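PDB 4EPS: putative fimbrium tip subunit Fim1C from Bacteroides ovatus, which probably forms part of the tip of the fimbrium, a filamentous surface appendage that mediates cell adhesion and biofilm formation. Local coordinates for residues F346-W357 / L398-C409. Numbering follows the deposited sequence.
Sequences FSPALTQSIHDW and LYYDTFKTDFEC
One face of the W357 indole receives the edges of both Y399 and F403, an aromatic cluster of two T-shaped (edge-to-face) pairs between the first turn of helix 354-359 and the end of helix 389-403. Ring planes at 90° for Y399 and 76° for F403 fit this geometry, with Y399 CD2 and F403 CE2 lying over the indole plane; F403 CE2 comes within 3.4 Å of W357 CD1, while L398 CB lies in plane at the indole edge. Y399 is sandwiched in turn, F403 CD2 over the centre of one face and I354 CG1 over the other. W357 reaches across because its CG stands anti to the backbone N (chi1 163°); an alanine here would probably leave the Y399 and F403 edges without the face they pack on and open a gap between the helices. Water 2 joins the polar end of Y399, 2.7 Å from its OH, to the backbone O of Q352, to which it donates. S353 OG caps helix 354-359, accepting from D356 N. Farther along, F407 carries S347 CB over one face, 3.7 Å from the ring centroid, with P348 CD against F407 CD1 (3.5 Å). F346 ends the interface, its ring also meeting W470. C409 CB and SG both sit over one face of F346, SG 3.9 Å from the centroid, and C409 N donates to F346 O at 2.9 Å.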
loop_
_atom_site.group_PDB
_atom_site.type_symbol
_atom_site.label_atom_id
_atom_site.label_comp_id
_atom_site.label_asym_id
_atom_site.label_seq_id
_atom_site.Cartn_x
_atom_site.Cartn_y
_atom_site.Cartn_z
ATOM N N PHE A 346 -27.995 -29.160 16.171
ATOM C CA PHE A 346 -27.839 -27.788 16.637
ATOM C C PHE A 346 -28.296 -27.666 18.064
ATOM O O PHE A 346 -27.571 -27.138 18.905
ATOM C CB PHE A 346 -28.609 -26.801 15.730
ATOM C CG PHE A 346 -28.323 -25.351 16.046
ATOM C CD1 PHE A 346 -27.278 -24.680 15.427
ATOM C CD2 PHE A 346 -29.119 -24.649 16.947
ATOM C CE1 PHE A 346 -27.016 -23.338 15.725
ATOM C CE2 PHE A 346 -28.825 -23.322 17.273
ATOM C CZ PHE A 346 -27.784 -22.681 16.658
ATOM N N SER A 347 -29.528 -28.103 18.333
ATOM C CA SER A 347 -30.126 -28.025 19.659
ATOM C C SER A 347 -31.275 -28.994 19.741
ATOM O O SER A 347 -31.716 -29.489 18.696
ATOM C CB SER A 347 -30.631 -26.603 19.926
ATOM O OG SER A 347 -31.878 -26.355 19.296
ATOM N N PRO A 348 -31.859 -29.247 20.930
ATOM C CA PRO A 348 -33.095 -30.040 20.936
ATOM C C PRO A 348 -34.239 -29.196 20.351
ATOM O O PRO A 348 -34.096 -27.975 20.241
ATOM C CB PRO A 348 -33.321 -30.353 22.422
ATOM C CG PRO A 348 -32.544 -29.377 23.182
ATOM C CD PRO A 348 -31.526 -28.730 22.278
ATOM N N ALA A 349 -35.353 -29.828 19.958
ATOM C CA ALA A 349 -36.544 -29.083 19.514
ATOM C C ALA A 349 -37.119 -28.402 20.754
ATOM O O ALA A 349 -37.101 -29.003 21.828
ATOM C CB ALA A 349 -37.559 -30.027 18.886
ATOM N N LEU A 350 -37.508 -27.128 20.655
ATOM C CA LEU A 350 -37.986 -26.391 21.831
ATOM C C LEU A 350 -39.495 -26.268 21.832
ATOM O O LEU A 350 -40.107 -26.316 20.770
ATOM C CB LEU A 350 -37.368 -24.982 21.861
ATOM C CG LEU A 350 -35.826 -24.860 21.818
ATOM C CD1 LEU A 350 -35.415 -23.407 21.721
ATOM C CD2 LEU A 350 -35.177 -25.478 23.071
ATOM N N THR A 351 -40.092 -26.066 23.018
ATOM C CA THR A 351 -41.534 -25.832 23.139
ATOM C C THR A 351 -41.765 -24.367 22.774
ATOM O O THR A 351 -42.609 -24.055 21.941
ATOM C CB THR A 351 -42.025 -26.188 24.561
ATOM O OG1 THR A 351 -41.769 -27.570 24.814
ATOM C CG2 THR A 351 -43.496 -25.892 24.757
ATOM N N GLN A 352 -40.995 -23.480 23.402
ATOM C CA GLN A 352 -41.019 -22.053 23.147
ATOM C C GLN A 352 -39.723 -21.688 22.395
ATOM O O GLN A 352 -38.625 -21.995 22.872
ATOM C CB GLN A 352 -41.166 -21.303 24.475
ATOM C CG GLN A 352 -40.935 -19.807 24.391
ATOM C CD GLN A 352 -40.743 -19.194 25.754
ATOM O OE1 GLN A 352 -39.806 -19.527 26.497
ATOM N NE2 GLN A 352 -41.575 -18.218 26.068
ATOM N N SER A 353 -39.850 -21.049 21.212
ATOM C CA SER A 353 -38.672 -20.647 20.422
ATOM C C SER A 353 -37.822 -19.652 21.191
ATOM O O SER A 353 -38.310 -19.022 22.131
ATOM C CB SER A 353 -39.100 -20.032 19.091
ATOM O OG SER A 353 -39.782 -18.803 19.290
ATOM N N ILE A 354 -36.561 -19.479 20.780
ATOM C CA ILE A 354 -35.679 -18.486 21.401
ATOM C C ILE A 354 -36.285 -17.092 21.159
ATOM O O ILE A 354 -36.249 -16.244 22.041
ATOM C CB ILE A 354 -34.239 -18.622 20.840
ATOM C CG1 ILE A 354 -33.641 -19.984 21.267
ATOM C CG2 ILE A 354 -33.346 -17.458 21.322
ATOM C CD1 ILE A 354 -32.808 -20.578 20.259
ATOM N N HIS A 355 -36.848 -16.869 19.962
ATOM C CA HIS A 355 -37.529 -15.618 19.645
ATOM C C HIS A 355 -38.670 -15.336 20.650
ATOM O O HIS A 355 -38.740 -14.242 21.228
ATOM C CB HIS A 355 -38.105 -15.654 18.219
ATOM C CG HIS A 355 -38.978 -14.479 17.946
ATOM N ND1 HIS A 355 -38.453 -13.206 17.855
ATOM C CD2 HIS A 355 -40.327 -14.415 17.828
ATOM C CE1 HIS A 355 -39.485 -12.413 17.626
ATOM N NE2 HIS A 355 -40.636 -13.095 17.629
ATOM N N ASP A 356 -39.562 -16.316 20.836
ATOM C CA ASP A 356 -40.707 -16.155 21.739
ATOM C C ASP A 356 -40.235 -15.889 23.169
ATOM O O ASP A 356 -40.787 -14.992 23.818
ATOM C CB ASP A 356 -41.660 -17.354 21.671
ATOM C CG ASP A 356 -42.557 -17.391 20.440
ATOM O OD1 ASP A 356 -42.594 -16.381 19.689
ATOM O OD2 ASP A 356 -43.197 -18.433 20.207
ATOM N N TRP A 357 -39.165 -16.584 23.627
ATOM C CA TRP A 357 -38.600 -16.316 24.955
ATOM C C TRP A 357 -38.074 -14.890 25.024
ATOM O O TRP A 357 -38.356 -14.168 25.982
ATOM C CB TRP A 357 -37.458 -17.297 25.324
ATOM C CG TRP A 357 -36.611 -16.798 26.469
ATOM C CD1 TRP A 357 -36.963 -16.750 27.790
ATOM C CD2 TRP A 357 -35.321 -16.170 26.374
ATOM N NE1 TRP A 357 -35.949 -16.174 28.530
ATOM C CE2 TRP A 357 -34.930 -15.811 27.686
ATOM C CE3 TRP A 357 -34.446 -15.889 25.307
ATOM C CZ2 TRP A 357 -33.709 -15.176 27.957
ATOM C CZ3 TRP A 357 -33.250 -15.234 25.576
ATOM C CH2 TRP A 357 -32.894 -14.880 26.886
ATOM N N LEU A 398 -27.458 -15.312 26.520
ATOM C CA LEU A 398 -28.480 -14.831 27.454
ATOM C C LEU A 398 -29.517 -15.928 27.709
ATOM O O LEU A 398 -29.927 -16.123 28.858
ATOM C CB LEU A 398 -29.155 -13.549 26.941
ATOM C CG LEU A 398 -28.304 -12.284 26.909
ATOM C CD1 LEU A 398 -29.061 -11.159 26.234
ATOM C CD2 LEU A 398 -27.907 -11.846 28.305
ATOM N N TYR A 399 -29.891 -16.691 26.652
ATOM C CA TYR A 399 -30.811 -17.823 26.778
ATOM C C TYR A 399 -30.169 -18.901 27.655
ATOM O O TYR A 399 -30.841 -19.453 28.529
ATOM C CB TYR A 399 -31.176 -18.398 25.396
ATOM C CG TYR A 399 -32.156 -19.548 25.454
ATOM C CD1 TYR A 399 -31.713 -20.863 25.596
ATOM C CD2 TYR A 399 -33.522 -19.331 25.306
ATOM C CE1 TYR A 399 -32.613 -21.928 25.633
ATOM C CE2 TYR A 399 -34.428 -20.389 25.318
ATOM C CZ TYR A 399 -33.968 -21.686 25.489
ATOM O OH TYR A 399 -34.858 -22.726 25.523
ATOM N N TYR A 400 -28.882 -19.206 27.411
ATOM C CA TYR A 400 -28.164 -20.198 28.209
ATOM C C TYR A 400 -28.116 -19.786 29.700
ATOM O O TYR A 400 -28.347 -20.627 30.566
ATOM C CB TYR A 400 -26.743 -20.457 27.679
ATOM C CG TYR A 400 -26.014 -21.490 28.513
ATOM C CD1 TYR A 400 -26.238 -22.850 28.325
ATOM C CD2 TYR A 400 -25.174 -21.107 29.557
ATOM C CE1 TYR A 400 -25.611 -23.806 29.123
ATOM C CE2 TYR A 400 -24.558 -22.053 30.376
ATOM C CZ TYR A 400 -24.764 -23.401 30.143
ATOM O OH TYR A 400 -24.138 -24.332 30.934
ATOM N N ASP A 401 -27.847 -18.502 29.980
ATOM C CA ASP A 401 -27.777 -17.943 31.338
ATOM C C ASP A 401 -29.072 -18.182 32.117
ATOM O O ASP A 401 -29.030 -18.359 33.333
ATOM C CB ASP A 401 -27.479 -16.435 31.277
ATOM C CG ASP A 401 -26.068 -16.074 30.824
ATOM O OD1 ASP A 401 -25.211 -16.990 30.742
ATOM O OD2 ASP A 401 -25.817 -14.874 30.562
ATOM N N THR A 402 -30.205 -18.220 31.410
ATOM C CA THR A 402 -31.531 -18.425 31.982
ATOM C C THR A 402 -31.882 -19.917 32.120
ATOM O O THR A 402 -32.360 -20.308 33.182
ATOM C CB THR A 402 -32.586 -17.679 31.123
ATOM O OG1 THR A 402 -32.185 -16.317 30.988
ATOM C CG2 THR A 402 -33.990 -17.720 31.717
ATOM N N PHE A 403 -31.687 -20.735 31.066
ATOM C CA PHE A 403 -32.153 -22.128 31.055
ATOM C C PHE A 403 -31.073 -23.203 31.259
ATOM O O PHE A 403 -31.426 -24.349 31.573
ATOM C CB PHE A 403 -32.916 -22.414 29.751
ATOM C CG PHE A 403 -34.128 -21.525 29.586
ATOM C CD1 PHE A 403 -35.311 -21.801 30.265
ATOM C CD2 PHE A 403 -34.071 -20.383 28.796
ATOM C CE1 PHE A 403 -36.422 -20.962 30.132
ATOM C CE2 PHE A 403 -35.181 -19.549 28.661
ATOM C CZ PHE A 403 -36.351 -19.844 29.326
ATOM N N LYS A 404 -29.787 -22.859 31.044
ATOM C CA LYS A 404 -28.619 -23.741 31.214
ATOM C C LYS A 404 -28.713 -25.041 30.372
ATOM O O LYS A 404 -28.106 -26.056 30.737
ATOM C CB LYS A 404 -28.376 -24.065 32.719
ATOM C CG LYS A 404 -28.130 -22.833 33.600
ATOM C CD LYS A 404 -26.788 -22.152 33.368
ATOM C CE LYS A 404 -26.594 -21.023 34.353
ATOM N NZ LYS A 404 -25.225 -20.449 34.285
ATOM N N THR A 405 -29.442 -24.992 29.231
ATOM C CA THR A 405 -29.582 -26.136 28.326
ATOM C C THR A 405 -28.326 -26.232 27.470
ATOM O O THR A 405 -27.954 -25.259 26.800
ATOM C CB THR A 405 -30.857 -26.041 27.474
ATOM O OG1 THR A 405 -31.961 -25.648 28.297
ATOM C CG2 THR A 405 -31.182 -27.355 26.774
ATOM N N ASP A 406 -27.677 -27.412 27.497
ATOM C CA ASP A 406 -26.429 -27.683 26.787
ATOM C C ASP A 406 -26.687 -28.043 25.329
ATOM O O ASP A 406 -26.672 -29.228 24.960
ATOM C CB ASP A 406 -25.637 -28.800 27.498
ATOM C CG ASP A 406 -25.219 -28.457 28.922
ATOM O OD1 ASP A 406 -24.593 -27.379 29.120
ATOM O OD2 ASP A 406 -25.495 -29.271 29.834
ATOM N N PHE A 407 -26.933 -27.011 24.499
ATOM C CA PHE A 407 -27.169 -27.181 23.059
ATOM C C PHE A 407 -25.918 -27.726 22.390
ATOM O O PHE A 407 -24.804 -27.298 22.746
ATOM C CB PHE A 407 -27.538 -25.834 22.413
ATOM C CG PHE A 407 -28.876 -25.207 22.735
ATOM C CD1 PHE A 407 -29.830 -25.893 23.486
ATOM C CD2 PHE A 407 -29.213 -23.958 22.227
ATOM C CE1 PHE A 407 -31.081 -25.325 23.746
ATOM C CE2 PHE A 407 -30.459 -23.387 22.495
ATOM C CZ PHE A 407 -31.390 -24.082 23.237
ATOM N N GLU A 408 -26.089 -28.629 21.410
ATOM C CA GLU A 408 -24.952 -29.202 20.676
ATOM C C GLU A 408 -24.106 -28.118 19.987
ATOM O O GLU A 408 -22.886 -28.268 19.929
ATOM C CB GLU A 408 -25.418 -30.245 19.651
ATOM C CG GLU A 408 -26.056 -31.479 20.285
ATOM C CD GLU A 408 -27.569 -31.465 20.481
ATOM O OE1 GLU A 408 -28.122 -30.423 20.905
ATOM O OE2 GLU A 408 -28.196 -32.526 20.260
ATOM N N CYS A 409 -24.724 -27.010 19.505
ATOM C CA CYS A 409 -23.964 -25.930 18.832
ATOM C C CYS A 409 -22.870 -25.329 19.744
ATOM O O CYS A 409 -21.813 -24.951 19.237
ATOM C CB CYS A 409 -24.893 -24.848 18.300
ATOM S SG CYS A 409 -25.825 -23.978 19.581
HETATM O O HOH W 1 -30.563 -32.065 19.113
HETATM O O HOH W 2 -37.439 -21.974 25.367
#